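Sarcolemmal membrane-associated protein (Homo sapiens, PDB 6AR0) joins the STRIPAK phosphatase complex that dephosphorylates the kinase STK3 and so restrains Hippo signaling, and is represented here by its FHA domain. Local coordinates at residues P2-A6 with L127-D131; F17-V22 with A40-F46; K49-H55 with F105-E111; K66-D71 with E91-I97; L98-I102 with E134-R138. All coordinates share one frame; numbering follows the deposited sequence.

Contact 1: residues P2-A6 with L127-D131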
# COMPACT_ATOMS: atom_id res chain seq x y z
N PRO A 2 2.35 21.77 7.53
CA PRO A 2 2.28 21.05 6.25
C PRO A 2 2.85 19.66 6.33
O PRO A 2 3.86 19.41 6.99
CB PRO A 2 3.14 21.90 5.31
CG PRO A 2 4.03 22.68 6.21
CD PRO A 2 3.24 22.94 7.45
N SER A 3 2.19 18.74 5.64
CA SER A 3 2.60 17.35 5.63
C SER A 3 2.09 16.74 4.34
O SER A 3 0.89 16.86 4.04
CB SER A 3 1.96 16.63 6.83
OG SER A 3 2.49 15.34 7.01
N ALA A 4 2.96 16.03 3.60
CA ALA A 4 2.51 15.25 2.45
C ALA A 4 1.55 14.16 2.90
O ALA A 4 1.64 13.64 4.01
CB ALA A 4 3.70 14.60 1.73
N LEU A 5 0.63 13.79 2.01
CA LEU A 5 -0.49 12.95 2.38
C LEU A 5 -0.79 11.94 1.28
O LEU A 5 -0.84 12.29 0.10
CB LEU A 5 -1.75 13.82 2.59
CG LEU A 5 -3.10 13.14 2.77
CD1 LEU A 5 -3.13 12.28 4.03
CD2 LEU A 5 -4.21 14.16 2.80
N ALA A 6 -1.02 10.70 1.70
CA ALA A 6 -1.56 9.65 0.85
C ALA A 6 -2.90 9.21 1.41
O ALA A 6 -2.99 8.81 2.58
CB ALA A 6 -0.64 8.44 0.81
N LEU A 127 -2.61 11.37 -3.83
CA LEU A 127 -1.36 11.85 -3.27
C LEU A 127 -1.32 13.36 -3.32
O LEU A 127 -1.65 13.97 -4.34
CB LEU A 127 -0.17 11.30 -4.07
CG LEU A 127 -0.09 9.78 -4.12
CD1 LEU A 127 0.97 9.35 -5.12
CD2 LEU A 127 0.21 9.21 -2.73
N PHE A 128 -0.89 13.97 -2.22
CA PHE A 128 -0.87 15.42 -2.07
C PHE A 128 0.46 15.88 -1.51
O PHE A 128 0.97 15.31 -0.54
CB PHE A 128 -2.03 15.89 -1.18
CG PHE A 128 -3.35 15.41 -1.67
CD1 PHE A 128 -4.06 16.11 -2.62
CD2 PHE A 128 -3.83 14.19 -1.24
CE1 PHE A 128 -5.25 15.60 -3.12
CE2 PHE A 128 -5.03 13.69 -1.72
CZ PHE A 128 -5.74 14.40 -2.66
N LEU A 129 1.01 16.93 -2.13
CA LEU A 129 2.23 17.55 -1.68
C LEU A 129 2.02 18.22 -0.32
O LEU A 129 0.88 18.48 0.09
CB LEU A 129 2.67 18.59 -2.70
CG LEU A 129 2.82 18.12 -4.15
CD1 LEU A 129 3.13 19.29 -5.07
CD2 LEU A 129 3.89 17.05 -4.27
N PRO A 130 3.10 18.53 0.40
CA PRO A 130 2.93 19.17 1.71
C PRO A 130 2.12 20.44 1.67
O PRO A 130 1.41 20.74 2.64
CB PRO A 130 4.37 19.43 2.17
CG PRO A 130 5.14 18.36 1.51
CD PRO A 130 4.49 18.14 0.16
N ASP A 131 2.20 21.20 0.58
CA ASP A 131 1.44 22.44 0.48
C ASP A 131 -0.03 22.22 0.16
O ASP A 131 -0.79 23.20 0.09
CB ASP A 131 2.09 23.42 -0.50
CG ASP A 131 2.00 22.97 -1.95
OD1 ASP A 131 1.34 21.96 -2.24
OD2 ASP A 131 2.61 23.65 -2.81
O HOH W 1 -0.73 17.12 1.86

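Contact 2: residues F17-V22 with A40-F46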
# COMPACT_ATOMS: atom_id res chain seq x y z
N PHE A 17 -11.48 -2.51 4.11
CA PHE A 17 -10.77 -1.66 5.05
C PHE A 17 -11.40 -0.28 5.00
O PHE A 17 -12.05 0.08 4.01
CB PHE A 17 -9.25 -1.59 4.78
CG PHE A 17 -8.86 -0.90 3.49
CD1 PHE A 17 -8.75 -1.61 2.30
CD2 PHE A 17 -8.59 0.46 3.49
CE1 PHE A 17 -8.36 -0.98 1.14
CE2 PHE A 17 -8.19 1.09 2.33
CZ PHE A 17 -8.07 0.37 1.16
N GLN A 18 -11.20 0.49 6.06
CA GLN A 18 -11.69 1.86 6.11
C GLN A 18 -10.64 2.83 5.60
O GLN A 18 -9.44 2.64 5.79
CB GLN A 18 -12.12 2.23 7.54
CG GLN A 18 -13.21 1.33 8.11
CD GLN A 18 -14.46 1.29 7.23
OE1 GLN A 18 -15.04 2.33 6.91
NE2 GLN A 18 -14.87 0.08 6.85
N GLU A 19 -11.11 3.90 4.96
CA GLU A 19 -10.25 4.87 4.30
C GLU A 19 -9.16 5.38 5.24
O GLU A 19 -9.42 5.70 6.40
CB GLU A 19 -11.12 6.03 3.83
CG GLU A 19 -10.38 7.18 3.20
CD GLU A 19 -11.33 8.22 2.62
OE1 GLU A 19 -12.46 7.83 2.21
OE2 GLU A 19 -10.98 9.40 2.60
N ARG A 20 -7.95 5.49 4.70
CA ARG A 20 -6.78 5.91 5.47
C ARG A 20 -6.29 7.26 4.98
O ARG A 20 -6.21 7.50 3.78
CB ARG A 20 -5.64 4.89 5.36
CG ARG A 20 -6.06 3.46 5.61
CD ARG A 20 -6.62 3.27 7.02
NE ARG A 20 -7.03 1.89 7.26
CZ ARG A 20 -6.22 0.89 7.62
NH1 ARG A 20 -4.93 1.11 7.82
NH2 ARG A 20 -6.69 -0.33 7.77
N HIS A 21 -5.98 8.14 5.93
CA HIS A 21 -5.36 9.44 5.67
C HIS A 21 -3.96 9.36 6.26
O HIS A 21 -3.77 9.59 7.45
CB HIS A 21 -6.16 10.60 6.29
CG HIS A 21 -7.51 10.78 5.68
ND1 HIS A 21 -8.41 11.73 6.12
CD2 HIS A 21 -8.11 10.13 4.65
CE1 HIS A 21 -9.51 11.66 5.38
NE2 HIS A 21 -9.34 10.70 4.47
N VAL A 22 -3.00 8.98 5.42
CA VAL A 22 -1.65 8.61 5.88
C VAL A 22 -0.70 9.76 5.55
O VAL A 22 -0.34 9.96 4.39
CB VAL A 22 -1.17 7.31 5.22
CG1 VAL A 22 0.22 6.94 5.73
CG2 VAL A 22 -2.15 6.17 5.47
N ALA A 40 -5.10 1.79 11.88
CA ALA A 40 -5.59 3.09 12.33
C ALA A 40 -5.75 3.97 11.10
O ALA A 40 -5.17 3.71 10.05
CB ALA A 40 -4.63 3.75 13.32
N GLN A 41 -6.53 5.05 11.25
CA GLN A 41 -6.75 5.94 10.12
C GLN A 41 -5.45 6.49 9.55
O GLN A 41 -5.35 6.73 8.34
CB GLN A 41 -7.63 7.10 10.54
CG GLN A 41 -7.76 8.15 9.46
CD GLN A 41 -8.67 9.27 9.89
OE1 GLN A 41 -8.27 10.43 9.97
NE2 GLN A 41 -9.91 8.93 10.18
N ASN A 42 -4.47 6.76 10.40
CA ASN A 42 -3.25 7.40 9.94
C ASN A 42 -2.17 6.41 9.55
O ASN A 42 -1.01 6.83 9.41
CB ASN A 42 -2.72 8.38 10.98
CG ASN A 42 -2.16 7.69 12.21
OD1 ASN A 42 -2.50 6.54 12.49
ND2 ASN A 42 -1.32 8.40 12.95
N ASN A 43 -2.51 5.14 9.33
CA ASN A 43 -1.49 4.19 8.95
C ASN A 43 -1.96 3.29 7.82
O ASN A 43 -3.10 3.36 7.35
CB ASN A 43 -0.92 3.43 10.16
CG ASN A 43 -1.88 2.39 10.74
OD1 ASN A 43 -2.65 1.74 10.03
ND2 ASN A 43 -1.79 2.19 12.05
N ALA A 44 -1.02 2.47 7.36
CA ALA A 44 -1.22 1.52 6.28
C ALA A 44 -1.02 0.10 6.79
O ALA A 44 -0.42 -0.74 6.12
CB ALA A 44 -0.34 1.86 5.08
N THR A 45 -1.53 -0.15 7.99
CA THR A 45 -1.56 -1.47 8.59
C THR A 45 -2.95 -2.05 8.39
O THR A 45 -3.96 -1.39 8.68
CB THR A 45 -1.22 -1.40 10.08
OG1 THR A 45 0.09 -0.84 10.22
CG2 THR A 45 -1.26 -2.78 10.73
N PHE A 46 -3.02 -3.28 7.87
CA PHE A 46 -4.29 -3.87 7.46
C PHE A 46 -4.50 -5.22 8.12
O PHE A 46 -3.60 -6.07 8.15
CB PHE A 46 -4.36 -4.04 5.94
CG PHE A 46 -4.23 -2.75 5.18
CD1 PHE A 46 -5.33 -1.92 4.97
CD2 PHE A 46 -3.00 -2.34 4.70
CE1 PHE A 46 -5.19 -0.73 4.29
CE2 PHE A 46 -2.87 -1.14 4.03
CZ PHE A 46 -3.97 -0.34 3.82
O HOH W 2 -5.28 10.75 9.62

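Contact 3: residues K49-H55 with F105-E111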
# COMPACT_ATOMS: atom_id res chain seq x y z
N LYS A 49 -5.14 -11.34 5.85
CA LYS A 49 -4.31 -12.52 6.07
C LYS A 49 -3.13 -12.57 5.11
O LYS A 49 -2.06 -13.10 5.47
CB LYS A 49 -5.17 -13.77 5.90
CG LYS A 49 -4.47 -15.04 6.30
CD LYS A 49 -5.36 -16.26 6.16
CE LYS A 49 -4.62 -17.51 6.58
NZ LYS A 49 -5.39 -18.72 6.22
N VAL A 50 -3.32 -12.12 3.87
CA VAL A 50 -2.35 -12.36 2.82
C VAL A 50 -1.20 -11.37 2.83
O VAL A 50 -0.25 -11.53 2.03
CB VAL A 50 -3.03 -12.45 1.44
CG1 VAL A 50 -4.14 -13.51 1.44
CG2 VAL A 50 -3.59 -11.12 1.02
N LEU A 51 -1.21 -10.36 3.71
CA LEU A 51 -0.09 -9.43 3.81
C LEU A 51 1.00 -9.98 4.71
O LEU A 51 0.72 -10.68 5.69
CB LEU A 51 -0.53 -8.08 4.38
CG LEU A 51 -0.99 -7.06 3.32
CD1 LEU A 51 -2.28 -7.48 2.62
CD2 LEU A 51 -1.16 -5.68 3.92
N SER A 52 2.23 -9.62 4.40
CA SER A 52 3.36 -9.86 5.29
C SER A 52 3.41 -8.79 6.38
O SER A 52 2.84 -7.70 6.24
CB SER A 52 4.66 -9.88 4.49
OG SER A 52 4.66 -10.93 3.54
N ARG A 53 4.10 -9.10 7.47
CA ARG A 53 4.26 -8.14 8.55
C ARG A 53 4.98 -6.89 8.06
O ARG A 53 4.55 -5.76 8.34
CB ARG A 53 5.02 -8.77 9.71
CG ARG A 53 5.24 -7.82 10.89
CD ARG A 53 6.06 -8.46 12.01
NE ARG A 53 6.19 -7.55 13.15
CZ ARG A 53 5.70 -7.76 14.37
NH1 ARG A 53 5.05 -8.87 14.67
NH2 ARG A 53 5.89 -6.84 15.31
N ASN A 54 6.07 -7.08 7.33
CA ASN A 54 6.83 -5.99 6.72
C ASN A 54 6.66 -6.15 5.21
O ASN A 54 7.49 -6.74 4.52
CB ASN A 54 8.29 -6.06 7.13
CG ASN A 54 8.46 -6.12 8.63
OD1 ASN A 54 7.94 -5.28 9.35
ND2 ASN A 54 9.16 -7.14 9.11
N HIS A 55 5.55 -5.64 4.70
CA HIS A 55 5.14 -5.94 3.34
C HIS A 55 5.72 -4.95 2.32
O HIS A 55 6.28 -5.35 1.30
CB HIS A 55 3.60 -5.94 3.29
CG HIS A 55 3.05 -6.53 2.04
ND1 HIS A 55 2.48 -7.78 2.01
CD2 HIS A 55 3.04 -6.07 0.77
CE1 HIS A 55 2.12 -8.05 0.77
NE2 HIS A 55 2.45 -7.02 0.00
N PHE A 105 -1.83 -5.02 -2.30
CA PHE A 105 -0.94 -5.76 -1.41
C PHE A 105 -1.50 -7.16 -1.26
O PHE A 105 -2.63 -7.35 -0.79
CB PHE A 105 -0.82 -5.08 -0.05
CG PHE A 105 -0.50 -3.63 -0.13
CD1 PHE A 105 0.70 -3.19 -0.69
CD2 PHE A 105 -1.40 -2.66 0.29
CE1 PHE A 105 0.99 -1.84 -0.78
CE2 PHE A 105 -1.11 -1.31 0.19
CZ PHE A 105 0.07 -0.91 -0.35
N GLY A 106 -0.69 -8.15 -1.63
CA GLY A 106 -1.13 -9.53 -1.65
C GLY A 106 -1.92 -9.85 -2.91
O GLY A 106 -2.08 -9.03 -3.81
N VAL A 107 -2.41 -11.09 -2.95
CA VAL A 107 -3.35 -11.56 -3.96
C VAL A 107 -4.42 -12.37 -3.24
O VAL A 107 -4.22 -12.83 -2.11
CB VAL A 107 -2.65 -12.45 -5.03
CG1 VAL A 107 -1.58 -11.64 -5.79
CG2 VAL A 107 -2.05 -13.71 -4.39
N ASP A 108 -5.57 -12.55 -3.88
CA ASP A 108 -6.57 -13.45 -3.32
C ASP A 108 -5.99 -14.86 -3.26
O ASP A 108 -5.30 -15.30 -4.18
CB ASP A 108 -7.82 -13.47 -4.20
CG ASP A 108 -8.67 -12.22 -4.09
OD1 ASP A 108 -8.30 -11.28 -3.37
OD2 ASP A 108 -9.73 -12.19 -4.75
N VAL A 109 -6.27 -15.56 -2.17
CA VAL A 109 -5.74 -16.91 -1.95
C VAL A 109 -6.92 -17.83 -1.63
O VAL A 109 -7.60 -17.62 -0.62
CB VAL A 109 -4.73 -16.91 -0.80
CG1 VAL A 109 -4.30 -18.33 -0.45
CG2 VAL A 109 -3.51 -16.05 -1.14
N THR A 110 -7.14 -18.86 -2.46
CA THR A 110 -8.05 -19.94 -2.09
C THR A 110 -7.21 -21.03 -1.45
O THR A 110 -6.25 -21.50 -2.07
CB THR A 110 -8.82 -20.49 -3.30
OG1 THR A 110 -9.62 -19.46 -3.87
CG2 THR A 110 -9.72 -21.65 -2.88
N GLU A 111 -7.52 -21.38 -0.21
CA GLU A 111 -6.70 -22.33 0.53
C GLU A 111 -6.64 -23.67 -0.21
O GLU A 111 -7.61 -24.10 -0.85
CB GLU A 111 -7.27 -22.53 1.93
CG GLU A 111 -7.24 -21.30 2.81
CD GLU A 111 -5.84 -20.86 3.15
OE1 GLU A 111 -4.90 -21.69 3.05
OE2 GLU A 111 -5.68 -19.68 3.53

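Contact 4: residues K66-D71 with E91-I97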
# COMPACT_ATOMS: atom_id res chain seq x y z
N LYS A 66 8.45 13.62 -5.48
CA LYS A 66 7.96 12.33 -5.96
C LYS A 66 7.60 11.42 -4.79
O LYS A 66 8.20 11.49 -3.71
CB LYS A 66 9.03 11.64 -6.83
CG LYS A 66 9.34 12.29 -8.18
CD LYS A 66 10.37 11.46 -9.00
CE LYS A 66 10.56 12.02 -10.41
NZ LYS A 66 9.34 11.83 -11.24
N PHE A 67 6.62 10.56 -5.03
CA PHE A 67 6.17 9.56 -4.08
C PHE A 67 6.61 8.19 -4.57
O PHE A 67 6.60 7.91 -5.79
CB PHE A 67 4.64 9.57 -3.98
CG PHE A 67 4.06 10.82 -3.39
CD1 PHE A 67 3.63 10.85 -2.08
CD2 PHE A 67 3.91 11.96 -4.16
CE1 PHE A 67 3.08 12.01 -1.54
CE2 PHE A 67 3.36 13.12 -3.62
CZ PHE A 67 2.94 13.13 -2.33
N TYR A 68 6.92 7.30 -3.63
CA TYR A 68 7.42 5.98 -3.97
C TYR A 68 6.79 4.89 -3.13
O TYR A 68 6.41 5.10 -1.97
CB TYR A 68 8.93 5.88 -3.75
CG TYR A 68 9.71 6.75 -4.68
CD1 TYR A 68 10.08 6.29 -5.94
CD2 TYR A 68 10.06 8.04 -4.33
CE1 TYR A 68 10.80 7.07 -6.81
CE2 TYR A 68 10.78 8.84 -5.20
CZ TYR A 68 11.14 8.34 -6.44
OH TYR A 68 11.86 9.10 -7.33
N LEU A 69 6.75 3.71 -3.71
CA LEU A 69 6.36 2.47 -3.07
C LEU A 69 7.44 1.43 -3.32
O LEU A 69 7.97 1.32 -4.43
CB LEU A 69 5.03 2.00 -3.66
CG LEU A 69 4.38 0.73 -3.12
CD1 LEU A 69 4.05 0.87 -1.65
CD2 LEU A 69 3.13 0.39 -3.92
N GLN A 70 7.79 0.66 -2.28
CA GLN A 70 8.80 -0.38 -2.40
C GLN A 70 8.30 -1.64 -1.71
O GLN A 70 7.87 -1.59 -0.56
CB GLN A 70 10.10 0.08 -1.75
CG GLN A 70 11.21 -0.92 -1.86
CD GLN A 70 12.50 -0.37 -1.33
OE1 GLN A 70 12.51 0.40 -0.36
NE2 GLN A 70 13.60 -0.73 -1.95
N ASP A 71 8.41 -2.77 -2.39
CA ASP A 71 8.10 -4.06 -1.78
C ASP A 71 9.30 -4.49 -0.95
O ASP A 71 10.43 -4.51 -1.45
CB ASP A 71 7.79 -5.09 -2.86
CG ASP A 71 7.37 -6.42 -2.28
OD1 ASP A 71 8.19 -7.03 -1.56
OD2 ASP A 71 6.20 -6.81 -2.53
N GLU A 91 13.04 -8.09 -2.59
CA GLU A 91 12.87 -6.65 -2.47
C GLU A 91 12.77 -6.05 -3.86
O GLU A 91 13.46 -6.48 -4.79
CB GLU A 91 14.07 -6.05 -1.72
CG GLU A 91 13.91 -4.59 -1.33
CD GLU A 91 15.16 -4.02 -0.70
OE1 GLU A 91 16.23 -4.05 -1.35
OE2 GLU A 91 15.09 -3.54 0.45
N SER A 92 11.90 -5.05 -4.01
CA SER A 92 11.87 -4.29 -5.25
C SER A 92 12.72 -3.04 -5.11
O SER A 92 13.03 -2.60 -4.01
CB SER A 92 10.44 -3.88 -5.60
OG SER A 92 9.97 -2.77 -4.84
N PRO A 93 13.08 -2.41 -6.22
CA PRO A 93 13.56 -1.03 -6.15
C PRO A 93 12.42 -0.10 -5.77
O PRO A 93 11.24 -0.50 -5.83
CB PRO A 93 14.05 -0.74 -7.57
CG PRO A 93 13.30 -1.67 -8.43
CD PRO A 93 12.94 -2.87 -7.61
N PRO A 94 12.71 1.14 -5.39
CA PRO A 94 11.65 2.14 -5.26
C PRO A 94 10.94 2.31 -6.60
O PRO A 94 11.59 2.44 -7.63
CB PRO A 94 12.40 3.40 -4.86
CG PRO A 94 13.68 2.91 -4.26
CD PRO A 94 14.04 1.70 -5.07
N CYS A 95 9.62 2.35 -6.57
CA CYS A 95 8.79 2.51 -7.76
C CYS A 95 7.90 3.72 -7.56
O CYS A 95 7.16 3.80 -6.58
CB CYS A 95 7.97 1.25 -7.99
SG CYS A 95 8.93 -0.20 -8.44
N GLU A 96 7.98 4.68 -8.47
CA GLU A 96 7.22 5.91 -8.31
C GLU A 96 5.73 5.65 -8.48
O GLU A 96 5.30 4.95 -9.41
CB GLU A 96 7.68 6.96 -9.33
CG GLU A 96 6.96 8.27 -9.14
CD GLU A 96 7.43 9.40 -10.03
OE1 GLU A 96 8.34 9.21 -10.86
OE2 GLU A 96 6.89 10.53 -9.87
N ILE A 97 4.95 6.25 -7.58
CA ILE A 97 3.49 6.21 -7.62
C ILE A 97 2.95 7.61 -7.90
O ILE A 97 3.54 8.63 -7.50
CB ILE A 97 2.87 5.59 -6.35
CG1 ILE A 97 3.44 6.24 -5.08
CG2 ILE A 97 3.11 4.08 -6.34
CD1 ILE A 97 2.68 5.87 -3.79
O HOH W 3 5.27 10.87 -7.65
O HOH W 4 13.43 -1.04 2.16

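Contact 5: residues L98-I102 with E134-R138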
# COMPACT_ATOMS: atom_id res chain seq x y z
N LEU A 98 1.83 7.64 -8.62
CA LEU A 98 1.18 8.88 -9.04
C LEU A 98 -0.24 8.87 -8.51
O LEU A 98 -0.81 7.82 -8.18
CB LEU A 98 1.18 9.00 -10.57
CG LEU A 98 2.54 9.05 -11.28
CD1 LEU A 98 2.30 9.30 -12.74
CD2 LEU A 98 3.50 10.07 -10.72
N SER A 99 -0.82 10.06 -8.40
CA SER A 99 -2.14 10.16 -7.83
C SER A 99 -3.17 9.53 -8.76
O SER A 99 -3.21 9.84 -9.95
CB SER A 99 -2.49 11.62 -7.56
OG SER A 99 -3.57 11.67 -6.66
N GLY A 100 -3.98 8.63 -8.22
CA GLY A 100 -4.92 7.84 -9.00
C GLY A 100 -4.51 6.41 -9.27
O GLY A 100 -5.30 5.64 -9.84
N ASP A 101 -3.30 6.03 -8.88
CA ASP A 101 -2.88 4.65 -9.04
C ASP A 101 -3.75 3.71 -8.21
O ASP A 101 -4.28 4.06 -7.16
CB ASP A 101 -1.42 4.47 -8.60
CG ASP A 101 -0.41 4.96 -9.61
OD1 ASP A 101 -0.77 5.25 -10.77
OD2 ASP A 101 0.78 5.04 -9.21
N ILE A 102 -3.86 2.49 -8.70
CA ILE A 102 -4.47 1.39 -7.97
C ILE A 102 -3.34 0.54 -7.41
O ILE A 102 -2.53 -0.01 -8.16
CB ILE A 102 -5.39 0.55 -8.87
CG1 ILE A 102 -6.49 1.42 -9.50
CG2 ILE A 102 -5.98 -0.62 -8.08
CD1 ILE A 102 -7.33 2.16 -8.50
N GLU A 134 -2.39 18.57 -5.25
CA GLU A 134 -2.31 17.18 -5.66
C GLU A 134 -1.02 16.94 -6.44
O GLU A 134 -0.57 17.80 -7.20
CB GLU A 134 -3.52 16.79 -6.51
CG GLU A 134 -3.61 15.31 -6.75
CD GLU A 134 -4.96 14.87 -7.27
OE1 GLU A 134 -5.81 15.73 -7.59
OE2 GLU A 134 -5.16 13.65 -7.36
N ALA A 135 -0.43 15.77 -6.21
CA ALA A 135 0.80 15.36 -6.88
C ALA A 135 0.55 15.09 -8.36
O ALA A 135 -0.59 15.14 -8.84
CB ALA A 135 1.34 14.10 -6.22
N ARG A 136 1.62 14.77 -9.08
CA ARG A 136 1.48 14.38 -10.48
C ARG A 136 0.43 13.28 -10.61
O ARG A 136 0.39 12.33 -9.81
CB ARG A 136 2.84 13.91 -11.01
CG ARG A 136 2.93 13.79 -12.51
CD ARG A 136 3.18 15.14 -13.19
NE ARG A 136 4.40 15.79 -12.69
CZ ARG A 136 4.44 16.82 -11.85
NH1 ARG A 136 3.33 17.41 -11.42
NH2 ARG A 136 5.61 17.29 -11.45
N LEU A 137 -0.47 13.45 -11.57
CA LEU A 137 -1.55 12.51 -11.86
C LEU A 137 -1.13 11.38 -12.78
O LEU A 137 -0.41 11.57 -13.77
CB LEU A 137 -2.70 13.24 -12.53
CG LEU A 137 -3.14 14.55 -11.89
CD1 LEU A 137 -4.27 15.16 -12.68
CD2 LEU A 137 -3.54 14.35 -10.45
N ARG A 138 -1.63 10.19 -12.45
CA ARG A 138 -1.57 9.06 -13.36
C ARG A 138 -2.22 9.43 -14.69
O ARG A 138 -3.27 10.08 -14.75
CB ARG A 138 -2.32 7.90 -12.73
CG ARG A 138 -2.45 6.66 -13.56
CD ARG A 138 -3.38 5.71 -12.84
NE ARG A 138 -3.57 4.49 -13.58
CZ ARG A 138 -4.44 3.55 -13.27
NH1 ARG A 138 -5.22 3.67 -12.21
NH2 ARG A 138 -4.52 2.47 -14.02

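Contact 1: residues P2-A6 with L127-D131
The Phe128 ring is met obliquely by the carbonyl of Leu5, whose O lies 3.8 Å from Phe128 CD2. The same ring carbon packs at 4.1 Å against CD2 of Leu5, and the two side chains run alongside each other in the same direction; Glu134 also touches the ring. This is where the first and last strands of the FHA β-sandwich run antiparallel, so that both ends of the domain share one sheet. Leu5 and Phe128 form a hydrogen-bonded pair, with Leu5 N giving to Phe128 O and Phe128 N to Leu5 O. Ala6 and Leu127, the next, non-hydrogen-bonded pair, send their side chains to the other face of the sheet, where Leu127 CD2 lies 3.7 Å from Ala6 CB. With CG anti to its carbonyl carbon (chi1 -59°), Leu127 brings this branch beside the alanine methyl. Beyond the paired residues Pro130 takes over: its CG and CD lie against Ala4, and Phe60 of strand 56-61 touches both residues. A water beside the two backbones lies within hydrogen-bonding distance of both Ser3 O (2.7 Å) and Leu129 O (2.8 Å).

Contact 2: residues F17-V22 with A40-F46
Arg20 fills the tight half of this contact by pushing its guanidinium between the carbonyls of Asn43 and Thr45. The chain bends at chi2 (-61°), which turns the group toward the second segment. NH1 gives to Asn43 O at 2.9 Å and to Thr45 O at 2.8 Å, and NH2 adds a longer bond to the same Thr45 O, so the arginine holds this carbonyl end-on with two nitrogens. Both acceptors lie close to the guanidinium plane, although NH1 stands above each carbonyl plane. One guanidinium face is covered by Phe46, its ring only 27° from parallel; the opposite face has Ala40 N over it. Phe46 in turn directs its edge at the face of Phe17, a T-shaped pair with CE1 3.7 Å from Phe17 CD2. Asn43 shapes the receiving loop: its OD1 accepts from Thr45 N in an Asx turn and, from the opposite face of the amide, from Ala40 N. The outer side is looser. There His21 N bonds to Gln41 O, a water links His21 O to Gln41 OE1, and His21 NE2 turns to Glu19 OE2 at 2.8 Å. In the sandwich, strand 20-23 lies beside strand 5-10 in one sheet, strand 44-46 borders the other beside strand 28-32, and Phe17 and Phe46 both reach Ile121 of strand 117-128.

Contact 3: residues K49-H55 with F105-E111
Lys49 NZ and Glu111 OE2 form a salt bridge of 2.9 Å, the amine standing above the carboxylate plane rather than in it. The two side chains come from opposite directions: Lys49 is fully extended, while Glu111 bends at chi2 (-67°) to meet it. Segment 49-55 is the loop that carries the FHA signature Ser-x-x-His, Ser52 to His55; in relatives this region helps to read phosphothreonine, and here it probably does the same. His55 holds the loop from within. Its ND1 accepts from Ser52 N at 3.0 Å, almost in the ring plane, and its NE2 is bonded to the carbonyl of Gly77, an arrangement consistent with a neutral ring protonated at NE2. Phe105 sets its CB over one face of the imidazole, a CH-pi contact 4.2 Å from the centroid, and its ring edge is directed at the imidazole in an offset edge-to-face pair. Leu51 crosses the same CB, its CD1 lying 3.4 Å from Phe105 O. Nearby, Leu51 O bonds to Arg32 and Val50 O to Asn76, which tie the loop to the neighbouring segments. Gly106, at positive phi, brings its CA to 4.0 Å from Val50 CG2. Both methyls of Val50 press on Val107 O, and its CG1 continues to Val109 CG2 at 3.7 Å.

Contact 4: residues K66-D71 with E91-I97
Lys66 stays extended until its last torsion, where a turn (chi4 -69°) brings NZ to Glu96; the glutamate side chain, with CG anti to its backbone N (chi1 -177°) and straight beyond, crosses the lysine at about a right angle. NZ lies 2.8 Å from OE1, on the syn side, with a weak second bond to OE2. Next to this pair, strand 95-97 runs antiparallel to strand 66-71 and forms an outer strand of the second sheet of the FHA sandwich. Leu69 and Cys95 are joined by two backbone bonds, and Ile97 N gives to Phe67 O. Inward, Ile97 sets CG1 3.7 Å from Phe67 CB and CG2 against Leu69 CB; outward, Tyr68 CD1 packs on Pro94 CB and its side chain crosses Glu96 obliquely. Past Pro94 side chains join in, alongside the backbone bond from Ser92 N to Asp71 O. Gln70 NE2 gives to Ser92 O at 2.8 Å, in the planes of both the amide and the carbonyl. Ser92 OG accepts from Asp71 N at 2.9 Å and donates to Pro93 O. A water also joins Glu96 OE2 to Phe67 N and Ile97 O. The inner face is apolar; on the outer one OE1 probably carries most of the attraction.

Contact 5: residues L98-I102 with E134-R138
Ser99 uses both its backbone N and its backbone O to bind the facing chain, N giving to Arg136 O at 2.9 Å and O accepting from Arg138 N at 3.0 Å. Its side chain adds a third link: OG donates to Glu134 OE2 at 2.6 Å, using the anti lone pair of the carboxylate, and also accepts a hydrogen bond from Leu127 N. Leu98 lies alongside Arg136, with CD2 3.9 Å from Arg136 CB and CD1 3.7 Å from Leu137 O. Leu98 begins a type II β-turn, ending at Asp101, that leads from strand 95-97 into strand 102-105, thereby passing from one sheet of the FHA sandwich to the other; Gly100 has phi 102° at its third position. Asp101 closes the turn from its own side chain, OD2 accepting from Leu98 N, while OD1 is bonded to Asn81. Arg138, in the tail after the last strand, runs straight from CG to NE (chi3 180°) along this turn. Its aliphatic part passes Asp101 OD1, which is 3.4 Å from CD, yet no N-H points at that oxygen, and the charges probably attract only at a distance. The guanidinium instead gives NH1 to Gly100 O, nearly in its plane, at 3.1 Å.

How the contacts relate
The five contacts spread over the two sheets of one FHA sandwich. Contact 1 joins the chain's ends and encloses contacts 2, 3 and 4 along the sequence, while contact 5 crosses it and lies about 12 Å away, centre to centre. Contacts 1 and 2 share the sheet through strands 5-10 and 20-23; contacts 2 and 4 reach the outermost strands of the other sheet, with centres about 19 Å apart. Phe67 of contact 4 packs on Leu127 and Ala135, tying contacts 1, 4 and 5 together at one end. Contact 3, whose centre is about 28 Å from that of contact 1, lies at the far end with the presumed phosphopeptide-reading loop, and touches contact 2 through Phe46 and Leu51.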